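Local coordinates for protein extracellular sialidase/neuraminidase, putative (Aspergillus fumigatus, PDB 2XZI) that acts as a KDNase, hydrolysing glycosides of deaminated neuraminic acid, in the sialidase family, at residues 39-53 with 340-354. Sequence-based numbering, arbitrary orientation.
With KDM (deamino-alpha-neuraminic acid), chain C.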
ATOM      1  N   ARG A  39      -2.059   9.968  -3.250  1.00  5.00           N
ATOM      2  CA  ARG A  39      -1.906   9.320  -1.939  1.00  4.95           C
ATOM      3  C   ARG A  39      -2.167   7.830  -2.064  1.00  4.81           C
ATOM      4  O   ARG A  39      -2.607   7.355  -3.112  1.00  5.08           O
ATOM      5  CB  ARG A  39      -2.885   9.932  -0.933  1.00  4.48           C
ATOM      6  CG  ARG A  39      -2.485  11.309  -0.395  1.00  5.81           C
ATOM      7  CD  ARG A  39      -3.110  11.586   0.971  1.00  6.90           C
ATOM      8  NE  ARG A  39      -2.656  10.577   1.910  1.00  6.23           N
ATOM      9  CZ  ARG A  39      -3.285  10.207   3.015  1.00  6.79           C
ATOM     10  NH1 ARG A  39      -4.409  10.790   3.397  1.00  7.83           N
ATOM     11  NH2 ARG A  39      -2.767   9.215   3.737  1.00  6.34           N
ATOM     12  N   ILE A  40      -1.858   7.107  -0.991  1.00  4.55           N
ATOM     13  CA  ILE A  40      -2.261   5.704  -0.851  1.00  5.05           C
ATOM     14  C   ILE A  40      -1.582   4.783  -1.880  1.00  4.68           C
ATOM     15  O   ILE A  40      -2.245   4.198  -2.738  1.00  4.91           O
ATOM     16  CB  ILE A  40      -3.818   5.525  -0.855  1.00  5.27           C
ATOM     17  CG1 ILE A  40      -4.565   6.684  -0.156  1.00  5.04           C
ATOM     18  CG2 ILE A  40      -4.194   4.202  -0.216  1.00  6.29           C
ATOM     19  CD1 ILE A  40      -4.188   6.935   1.279  1.00  5.20           C
ATOM     20  N   PRO A  41      -0.246   4.659  -1.792  1.00  4.33           N
ATOM     21  CA  PRO A  41       0.547   3.861  -2.739  1.00  4.39           C
ATOM     22  C   PRO A  41       0.395   2.344  -2.594  1.00  4.48           C
ATOM     23  O   PRO A  41       0.135   1.824  -1.502  1.00  5.24           O
ATOM     24  CB  PRO A  41       1.990   4.247  -2.400  1.00  4.39           C
ATOM     25  CG  PRO A  41       1.919   4.591  -0.934  1.00  4.08           C
ATOM     26  CD  PRO A  41       0.622   5.355  -0.823  1.00  4.80           C
ATOM     27  N   ALA A  42       0.571   1.646  -3.708  1.00  4.19           N
ATOM     28  CA  ALA A  42       0.708   0.195  -3.689  1.00  4.25           C
ATOM     29  C   ALA A  42       1.661  -0.165  -4.808  1.00  4.17           C
ATOM     30  O   ALA A  42       1.551   0.402  -5.892  1.00  4.85           O
ATOM     31  CB  ALA A  42      -0.624  -0.450  -3.931  1.00  4.39           C
ATOM     32  N   VAL A  43       2.547  -1.121  -4.590  1.00  4.79           N
ATOM     33  CA  VAL A  43       3.523  -1.518  -5.617  1.00  4.90           C
ATOM     34  C   VAL A  43       3.744  -3.024  -5.616  1.00  5.48           C
ATOM     35  O   VAL A  43       3.812  -3.659  -4.546  1.00  6.18           O
ATOM     36  CB  VAL A  43       4.870  -0.745  -5.463  1.00  5.36           C
ATOM     37  CG1 VAL A  43       5.613  -1.141  -4.169  1.00  5.96           C
ATOM     38  CG2 VAL A  43       5.756  -0.909  -6.702  1.00  6.30           C
ATOM     39  N   VAL A  44       3.811  -3.584  -6.825  1.00  5.01           N
ATOM     40  CA  VAL A  44       4.164  -4.987  -6.989  1.00  5.52           C
ATOM     41  C   VAL A  44       5.100  -5.185  -8.161  1.00  4.79           C
ATOM     42  O   VAL A  44       5.082  -4.439  -9.114  1.00  6.34           O
ATOM     43  CB  VAL A  44       2.922  -5.908  -7.176  1.00  5.76           C
ATOM     44  CG1 VAL A  44       2.085  -5.970  -5.876  1.00  7.51           C
ATOM     45  CG2 VAL A  44       2.089  -5.486  -8.388  1.00  6.70           C
ATOM     46  N   ARG A  45       5.925  -6.217  -8.063  1.00  6.40           N
ATOM     47  CA  ARG A  45       6.710  -6.690  -9.188  1.00  6.67           C
ATOM     48  C   ARG A  45       5.990  -7.910  -9.750  1.00  7.25           C
ATOM     49  O   ARG A  45       5.587  -8.805  -9.004  1.00  8.60           O
ATOM     50  CB  ARG A  45       8.114  -7.080  -8.710  1.00  7.42           C
ATOM     51  CG  ARG A  45       9.015  -7.528  -9.853  1.00 10.51           C
ATOM     52  CD  ARG A  45      10.159  -8.361  -9.369  1.00 16.03           C
ATOM     53  NE  ARG A  45       9.774  -9.765  -9.287  1.00 20.26           N
ATOM     54  CZ  ARG A  45      10.357 -10.658  -8.492  1.00 24.07           C
ATOM     55  NH1 ARG A  45      11.354 -10.299  -7.687  1.00 25.27           N
ATOM     56  NH2 ARG A  45       9.928 -11.912  -8.494  1.00 25.76           N
ATOM     57  N   THR A  46       5.794  -7.932 -11.062  1.00  7.05           N
ATOM     58  CA  THR A  46       5.056  -9.034 -11.682  1.00  7.64           C
ATOM     59  C   THR A  46       6.005 -10.185 -11.941  1.00  8.55           C
ATOM     60  O   THR A  46       7.205 -10.066 -11.710  1.00  7.98           O
ATOM     61  CB  THR A  46       4.412  -8.616 -13.000  1.00  8.06           C
ATOM     62  OG1 THR A  46       5.435  -8.507 -13.996  1.00  7.75           O
ATOM     63  CG2 THR A  46       3.652  -7.293 -12.877  1.00  8.39           C
ATOM     64  N   THR A  47       5.500 -11.302 -12.458  1.00  8.60           N
ATOM     65  CA  THR A  47       6.415 -12.425 -12.671  1.00  9.58           C
ATOM     66  C   THR A  47       7.405 -12.187 -13.816  1.00 10.14           C
ATOM     67  O   THR A  47       8.359 -12.943 -13.961  1.00 10.42           O
ATOM     68  CB  THR A  47       5.703 -13.764 -12.864  1.00  9.91           C
ATOM     69  OG1 THR A  47       5.083 -13.787 -14.143  1.00 11.33           O
ATOM     70  CG2 THR A  47       4.693 -14.029 -11.742  1.00 11.64           C
ATOM     71  N   THR A  48       7.178 -11.149 -14.618  1.00  9.06           N
ATOM     72  CA  THR A  48       8.080 -10.833 -15.728  1.00  8.94           C
ATOM     73  C   THR A  48       9.237  -9.958 -15.266  1.00  9.11           C
ATOM     74  O   THR A  48      10.236  -9.852 -15.982  1.00 10.18           O
ATOM     75  CB  THR A  48       7.372 -10.073 -16.886  1.00  9.05           C
ATOM     76  OG1 THR A  48       6.988  -8.758 -16.445  1.00  8.63           O
ATOM     77  CG2 THR A  48       6.154 -10.822 -17.413  1.00  7.84           C
ATOM     78  N   GLY A  49       9.097  -9.327 -14.093  1.00  8.79           N
ATOM     79  CA  GLY A  49      10.048  -8.294 -13.667  1.00  7.89           C
ATOM     80  C   GLY A  49       9.552  -6.858 -13.801  1.00  7.39           C
ATOM     81  O   GLY A  49      10.148  -5.920 -13.266  1.00  7.46           O
ATOM     82  N   ARG A  50       8.451  -6.662 -14.525  1.00  6.72           N
ATOM     83  CA  ARG A  50       7.841  -5.336 -14.629  1.00  6.63           C
ATOM     84  C   ARG A  50       7.339  -4.907 -13.259  1.00  6.78           C
ATOM     85  O   ARG A  50       6.844  -5.745 -12.481  1.00  7.14           O
ATOM     86  CB  ARG A  50       6.675  -5.374 -15.598  1.00  7.05           C
ATOM     87  CG  ARG A  50       6.301  -3.990 -16.122  1.00  8.05           C
ATOM     88  CD  ARG A  50       5.146  -4.045 -17.104  1.00  8.42           C
ATOM     89  NE  ARG A  50       5.427  -4.825 -18.320  1.00 10.02           N
ATOM     90  CZ  ARG A  50       5.995  -4.351 -19.424  1.00  9.64           C
ATOM     91  NH1 ARG A  50       6.412  -3.079 -19.506  1.00  9.75           N
ATOM     92  NH2 ARG A  50       6.165  -5.171 -20.460  1.00 10.67           N
ATOM     93  N   ILE A  51       7.438  -3.610 -12.984  1.00  5.22           N
ATOM     94  CA  ILE A  51       6.939  -3.049 -11.725  1.00  5.83           C
ATOM     95  C   ILE A  51       5.682  -2.246 -12.017  1.00  5.82           C
ATOM     96  O   ILE A  51       5.663  -1.445 -12.958  1.00  5.96           O
ATOM     97  CB  ILE A  51       8.015  -2.213 -10.986  1.00  5.65           C
ATOM     98  CG1 ILE A  51       9.261  -3.094 -10.744  1.00  7.49           C
ATOM     99  CG2 ILE A  51       7.469  -1.701  -9.666  1.00  6.87           C
ATOM    100  CD1 ILE A  51      10.484  -2.370 -10.219  1.00  9.19           C
ATOM    101  N   LEU A  52       4.635  -2.484 -11.218  1.00  4.93           N
ATOM    102  CA  LEU A  52       3.368  -1.754 -11.292  1.00  4.75           C
ATOM    103  C   LEU A  52       3.185  -0.949 -10.018  1.00  4.85           C
ATOM    104  O   LEU A  52       3.181  -1.515  -8.926  1.00  5.57           O
ATOM    105  CB  LEU A  52       2.199  -2.722 -11.440  1.00  5.76           C
ATOM    106  CG  LEU A  52       2.284  -3.768 -12.544  1.00  6.38           C
ATOM    107  CD1 LEU A  52       1.032  -4.655 -12.562  1.00  8.33           C
ATOM    108  CD2 LEU A  52       2.478  -3.112 -13.902  1.00  8.38           C
ATOM    109  N   ALA A  53       3.068   0.373 -10.169  1.00  4.54           N
ATOM    110  CA  ALA A  53       2.841   1.287  -9.049  1.00  4.63           C
ATOM    111  C   ALA A  53       1.458   1.916  -9.154  1.00  4.56           C
ATOM    112  O   ALA A  53       1.119   2.512 -10.188  1.00  5.19           O
ATOM    113  CB  ALA A  53       3.924   2.361  -9.052  1.00  5.77           C
ATOM    114  N   SER A 340       4.528   1.376   0.525  1.00  3.94           N
ATOM    115  CA  SER A 340       4.376   0.051  -0.070  1.00  4.40           C
ATOM    116  C   SER A 340       5.736  -0.435  -0.527  1.00  4.68           C
ATOM    117  O   SER A 340       6.525   0.354  -1.049  1.00  5.08           O
ATOM    118  CB  SER A 340       3.402   0.096  -1.250  1.00  4.42           C
ATOM    119  OG  SER A 340       3.105  -1.204  -1.735  1.00  5.47           O
ATOM    120  N   MET A 341       6.015  -1.721  -0.314  1.00  4.61           N
ATOM    121  CA  MET A 341       7.279  -2.302  -0.757  1.00  5.80           C
ATOM    122  C   MET A 341       7.115  -3.536  -1.629  1.00  5.75           C
ATOM    123  O   MET A 341       6.191  -4.339  -1.442  1.00  6.09           O
ATOM    124  CB  MET A 341       8.152  -2.718   0.444  1.00  5.60           C
ATOM    125  CG  MET A 341       8.575  -1.578   1.350  1.00  7.06           C
ATOM    126  SD  MET A 341       9.610  -2.189   2.690  1.00  6.25           S
ATOM    127  CE  MET A 341       8.409  -3.084   3.702  1.00  5.80           C
ATOM    128  N   THR A 342       8.066  -3.692  -2.538  1.00  6.00           N
ATOM    129  CA  THR A 342       8.218  -4.902  -3.347  1.00  7.41           C
ATOM    130  C   THR A 342       9.705  -5.256  -3.465  1.00  7.95           C
ATOM    131  O   THR A 342      10.581  -4.418  -3.248  1.00  6.76           O
ATOM    132  CB  THR A 342       7.587  -4.747  -4.745  1.00  7.87           C
ATOM    133  OG1 THR A 342       7.557  -6.028  -5.395  1.00  9.72           O
ATOM    134  CG2 THR A 342       8.391  -3.779  -5.589  1.00  8.80           C
ATOM    135  N   LYS A 343       9.989  -6.513  -3.794  1.00  8.49           N
ATOM    136  CA  LYS A 343      11.313  -6.856  -4.268  1.00  9.13           C
ATOM    137  C   LYS A 343      11.393  -6.547  -5.748  1.00 10.12           C
ATOM    138  O   LYS A 343      10.435  -6.800  -6.477  1.00 11.73           O
ATOM    139  CB  LYS A 343      11.583  -8.341  -4.061  1.00 10.06           C
ATOM    140  CG  LYS A 343      11.620  -8.763  -2.620  1.00 13.23           C
ATOM    141  CD  LYS A 343      12.099 -10.192  -2.474  1.00 19.81           C
ATOM    142  CE  LYS A 343      11.011 -11.183  -2.834  1.00 22.04           C
ATOM    143  NZ  LYS A 343      11.387 -12.557  -2.413  1.00 24.06           N
ATOM    144  N   THR A 344      12.520  -6.004  -6.190  1.00  9.46           N
ATOM    145  CA  THR A 344      12.744  -5.759  -7.615  1.00 10.28           C
ATOM    146  C   THR A 344      13.481  -6.941  -8.216  1.00 11.25           C
ATOM    147  O   THR A 344      14.023  -7.791  -7.494  1.00 12.23           O
ATOM    148  CB  THR A 344      13.612  -4.508  -7.858  1.00 10.04           C
ATOM    149  OG1 THR A 344      14.939  -4.741  -7.362  1.00 10.22           O
ATOM    150  CG2 THR A 344      13.014  -3.274  -7.179  1.00  9.72           C
ATOM    151  N   GLY A 345      13.508  -6.990  -9.542  1.00 11.21           N
ATOM    152  CA  GLY A 345      14.236  -8.026 -10.270  1.00 12.17           C
ATOM    153  C   GLY A 345      15.745  -7.990 -10.133  1.00 12.50           C
ATOM    154  O   GLY A 345      16.427  -8.975 -10.448  1.00 13.79           O
ATOM    155  N   ASP A 346      16.283  -6.877  -9.643  1.00 11.74           N
ATOM    156  CA  ASP A 346      17.724  -6.712  -9.488  1.00 10.96           C
ATOM    157  C   ASP A 346      18.146  -6.650  -8.023  1.00 10.25           C
ATOM    158  O   ASP A 346      19.087  -5.925  -7.675  1.00 10.05           O
ATOM    159  CB  ASP A 346      18.260  -5.510 -10.292  1.00 11.09           C
ATOM    160  CG  ASP A 346      17.752  -4.156  -9.782  1.00 10.56           C
ATOM    161  OD1 ASP A 346      16.635  -4.066  -9.241  1.00 10.48           O
ATOM    162  OD2 ASP A 346      18.481  -3.166  -9.950  1.00 12.19           O
ATOM    163  N   TYR A 347      17.454  -7.415  -7.180  1.00 10.50           N
ATOM    164  CA  TYR A 347      17.906  -7.641  -5.798  1.00 10.96           C
ATOM    165  C   TYR A 347      17.927  -6.341  -4.989  1.00 10.89           C
ATOM    166  O   TYR A 347      18.845  -6.090  -4.207  1.00 11.27           O
ATOM    167  CB  TYR A 347      19.276  -8.342  -5.774  1.00 11.68           C
ATOM    168  CG  TYR A 347      19.345  -9.568  -6.654  1.00 14.47           C
ATOM    169  CD1 TYR A 347      18.800 -10.777  -6.229  1.00 17.00           C
ATOM    170  CD2 TYR A 347      19.952  -9.521  -7.909  1.00 15.24           C
ATOM    171  CE1 TYR A 347      18.843 -11.906  -7.041  1.00 17.42           C
ATOM    172  CE2 TYR A 347      20.002 -10.645  -8.722  1.00 18.47           C
ATOM    173  CZ  TYR A 347      19.445 -11.826  -8.281  1.00 19.15           C
ATOM    174  OH  TYR A 347      19.506 -12.942  -9.089  1.00 22.57           O
ATOM    175  N   LYS A 348      16.908  -5.518  -5.203  1.00 10.02           N
ATOM    176  CA  LYS A 348      16.678  -4.335  -4.376  1.00  8.68           C
ATOM    177  C   LYS A 348      15.294  -4.416  -3.761  1.00  8.13           C
ATOM    178  O   LYS A 348      14.454  -5.244  -4.149  1.00  9.03           O
ATOM    179  CB  LYS A 348      16.771  -3.024  -5.171  1.00  9.66           C
ATOM    180  CG  LYS A 348      17.943  -2.863  -6.117  1.00 10.30           C
ATOM    181  CD  LYS A 348      19.252  -2.752  -5.402  1.00 13.19           C
ATOM    182  CE  LYS A 348      20.358  -2.387  -6.388  1.00 13.19           C
ATOM    183  NZ  LYS A 348      20.743  -3.432  -7.383  1.00 14.56           N
ATOM    184  N   ILE A 349      15.082  -3.567  -2.767  1.00  7.45           N
ATOM    185  CA  ILE A 349      13.754  -3.265  -2.271  1.00  7.19           C
ATOM    186  C   ILE A 349      13.268  -1.985  -2.987  1.00  6.90           C
ATOM    187  O   ILE A 349      13.984  -0.983  -3.095  1.00  6.95           O
ATOM    188  CB  ILE A 349      13.760  -3.101  -0.731  1.00  7.75           C
ATOM    189  CG1 ILE A 349      14.124  -4.440  -0.043  1.00  9.79           C
ATOM    190  CG2 ILE A 349      12.406  -2.622  -0.217  1.00  8.37           C
ATOM    191  CD1 ILE A 349      14.538  -4.301   1.396  1.00 11.83           C
ATOM    192  N   GLY A 350      12.067  -2.043  -3.532  1.00  6.69           N
ATOM    193  CA  GLY A 350      11.447  -0.882  -4.131  1.00  6.61           C
ATOM    194  C   GLY A 350      10.318  -0.447  -3.238  1.00  6.34           C
ATOM    195  O   GLY A 350       9.471  -1.254  -2.879  1.00  7.32           O
ATOM    196  N   ALA A 351      10.322   0.823  -2.857  1.00  5.76           N
ATOM    197  CA  ALA A 351       9.336   1.359  -1.937  1.00  5.28           C
ATOM    198  C   ALA A 351       8.693   2.621  -2.489  1.00  5.70           C
ATOM    199  O   ALA A 351       9.382   3.500  -3.008  1.00  7.80           O
ATOM    200  CB  ALA A 351       9.973   1.633  -0.580  1.00  5.46           C
ATOM    201  N   LEU A 352       7.374   2.701  -2.358  1.00  4.75           N
ATOM    202  CA  LEU A 352       6.638   3.941  -2.568  1.00  4.51           C
ATOM    203  C   LEU A 352       6.356   4.544  -1.217  1.00  5.36           C
ATOM    204  O   LEU A 352       5.965   3.831  -0.299  1.00  5.51           O
ATOM    205  CB  LEU A 352       5.318   3.673  -3.297  1.00  4.18           C
ATOM    206  CG  LEU A 352       5.400   3.234  -4.744  1.00  5.25           C
ATOM    207  CD1 LEU A 352       4.024   2.882  -5.254  1.00  5.83           C
ATOM    208  CD2 LEU A 352       6.055   4.312  -5.654  1.00  5.68           C
ATOM    209  N   VAL A 353       6.544   5.859  -1.103  1.00  4.62           N
ATOM    210  CA  VAL A 353       6.361   6.563   0.170  1.00  4.92           C
ATOM    211  C   VAL A 353       5.680   7.908  -0.091  1.00  5.00           C
ATOM    212  O   VAL A 353       6.124   8.687  -0.952  1.00  4.80           O
ATOM    213  CB  VAL A 353       7.714   6.815   0.916  1.00  4.94           C
ATOM    214  CG1 VAL A 353       7.456   7.304   2.346  1.00  5.90           C
ATOM    215  CG2 VAL A 353       8.597   5.558   0.935  1.00  7.02           C
ATOM    216  N   GLU A 354       4.604   8.169   0.646  1.00  4.91           N
ATOM    217  CA  GLU A 354       3.940   9.463   0.604  1.00  4.85           C
ATOM    218  C   GLU A 354       4.829  10.607   1.067  1.00  6.20           C
ATOM    219  O   GLU A 354       5.721  10.425   1.905  1.00  5.72           O
ATOM    220  CB  GLU A 354       2.693   9.447   1.491  1.00  4.78           C
ATOM    221  CG  GLU A 354       1.597   8.542   0.985  1.00  4.61           C
ATOM    222  CD  GLU A 354       0.296   8.713   1.794  1.00  4.68           C
ATOM    223  OE1 GLU A 354       0.371   8.994   3.008  1.00  5.23           O
ATOM    224  OE2 GLU A 354      -0.797   8.552   1.223  1.00  4.61           O
TER
HETATM  225  C2  KDM C 500      -6.539   8.263   6.191  1.00 17.17           C
HETATM  226  C1  KDM C 500      -5.232   8.699   6.841  1.00 15.48           C
HETATM  227  C3  KDM C 500      -6.343   8.036   4.680  1.00 15.42           C
HETATM  228  C4  KDM C 500      -7.334   6.998   4.078  1.00 13.71           C
HETATM  229  C5  KDM C 500      -8.540   6.671   4.968  1.00 13.09           C
HETATM  230  C6  KDM C 500      -8.036   6.202   6.355  1.00 15.14           C
HETATM  231  C7  KDM C 500      -9.158   6.076   7.397  1.00 15.08           C
HETATM  232  C8  KDM C 500      -8.624   5.434   8.690  1.00 16.09           C
HETATM  233  C9  KDM C 500      -9.713   5.350   9.746  1.00 16.78           C
HETATM  234  O5  KDM C 500      -9.399   5.684   4.342  1.00 11.91           O
HETATM  235  O1A KDM C 500      -4.352   9.225   6.120  1.00 14.82           O
HETATM  236  O1B KDM C 500      -5.154   8.505   8.078  1.00 15.44           O
HETATM  237  O4  KDM C 500      -7.809   7.518   2.836  1.00 11.01           O
HETATM  238  O6  KDM C 500      -7.007   7.084   6.917  1.00 17.01           O
HETATM  239  O7  KDM C 500      -9.673   7.379   7.684  1.00 13.04           O
HETATM  240  O8  KDM C 500      -8.160   4.099   8.440  1.00 16.52           O
HETATM  241  O9  KDM C 500     -10.713   4.438   9.264  1.00 17.94           O
HETATM  242  O2  KDM C 500      -7.439   9.355   6.416  1.00 17.19           O
HETATM  243  O   HOH W   1       4.254  -5.745  -2.895  1.00 12.79           O
HETATM  244  O   HOH W   2       5.727  -7.670  -5.495  1.00 28.47           O
HETATM  245  O   HOH W   3      12.089  -5.229 -11.317  1.00 10.06           O
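Strand 39-45, which carries Arg39 and Val43, runs nearly parallel to strand 340-343 (8° between axes, 5.7 Å apart) and antiparallel to strand 349-354, whose Glu354 and Leu352 it meets. At the ligand-pocket end, Glu354 is gripped side-on by Arg39: NE reaches OE2 at 2.8 Å from above the carboxylate plane, while NH2 meets the syn lone pair of OE1. The backbone N of Ile40 also donates to OE2 (2.8 Å), on the anti side, and Tyr338 N supplies a further bond to OE1. A bend at chi3 (60°) turns the guanidinium so that NH1 and NH2 both bond O1A of the bound deamino-alpha-neuraminic acid; Glu354 thus acts from the second shell, positioning a carboxylate-binding arginine of the pocket. The two hairpins pack face to face as neighbouring blades of the sialidase beta-propeller, the late one belonging to a sheet completed by strand 12-18 near the N-terminus. Farther along the strands, Pro41 CB presses tightly on Leu352 CB (3.5 Å), and Leu352 CD1 touches both Val43 CB (3.7 Å) and Ala53 CB (3.8 Å); Trp372 of strand 368-375 also touches Val43 and Leu352. Ser340 OG, anti to its own N (chi1 -172°), accepts from Val43 N at 2.9 Å. One water bridges Val43 O and Met341 O; near the turns 46-49 and 344-347 another links Gly49 O to Gly345 N, where Arg45 CD rests 3.3 Å from Lys343 O.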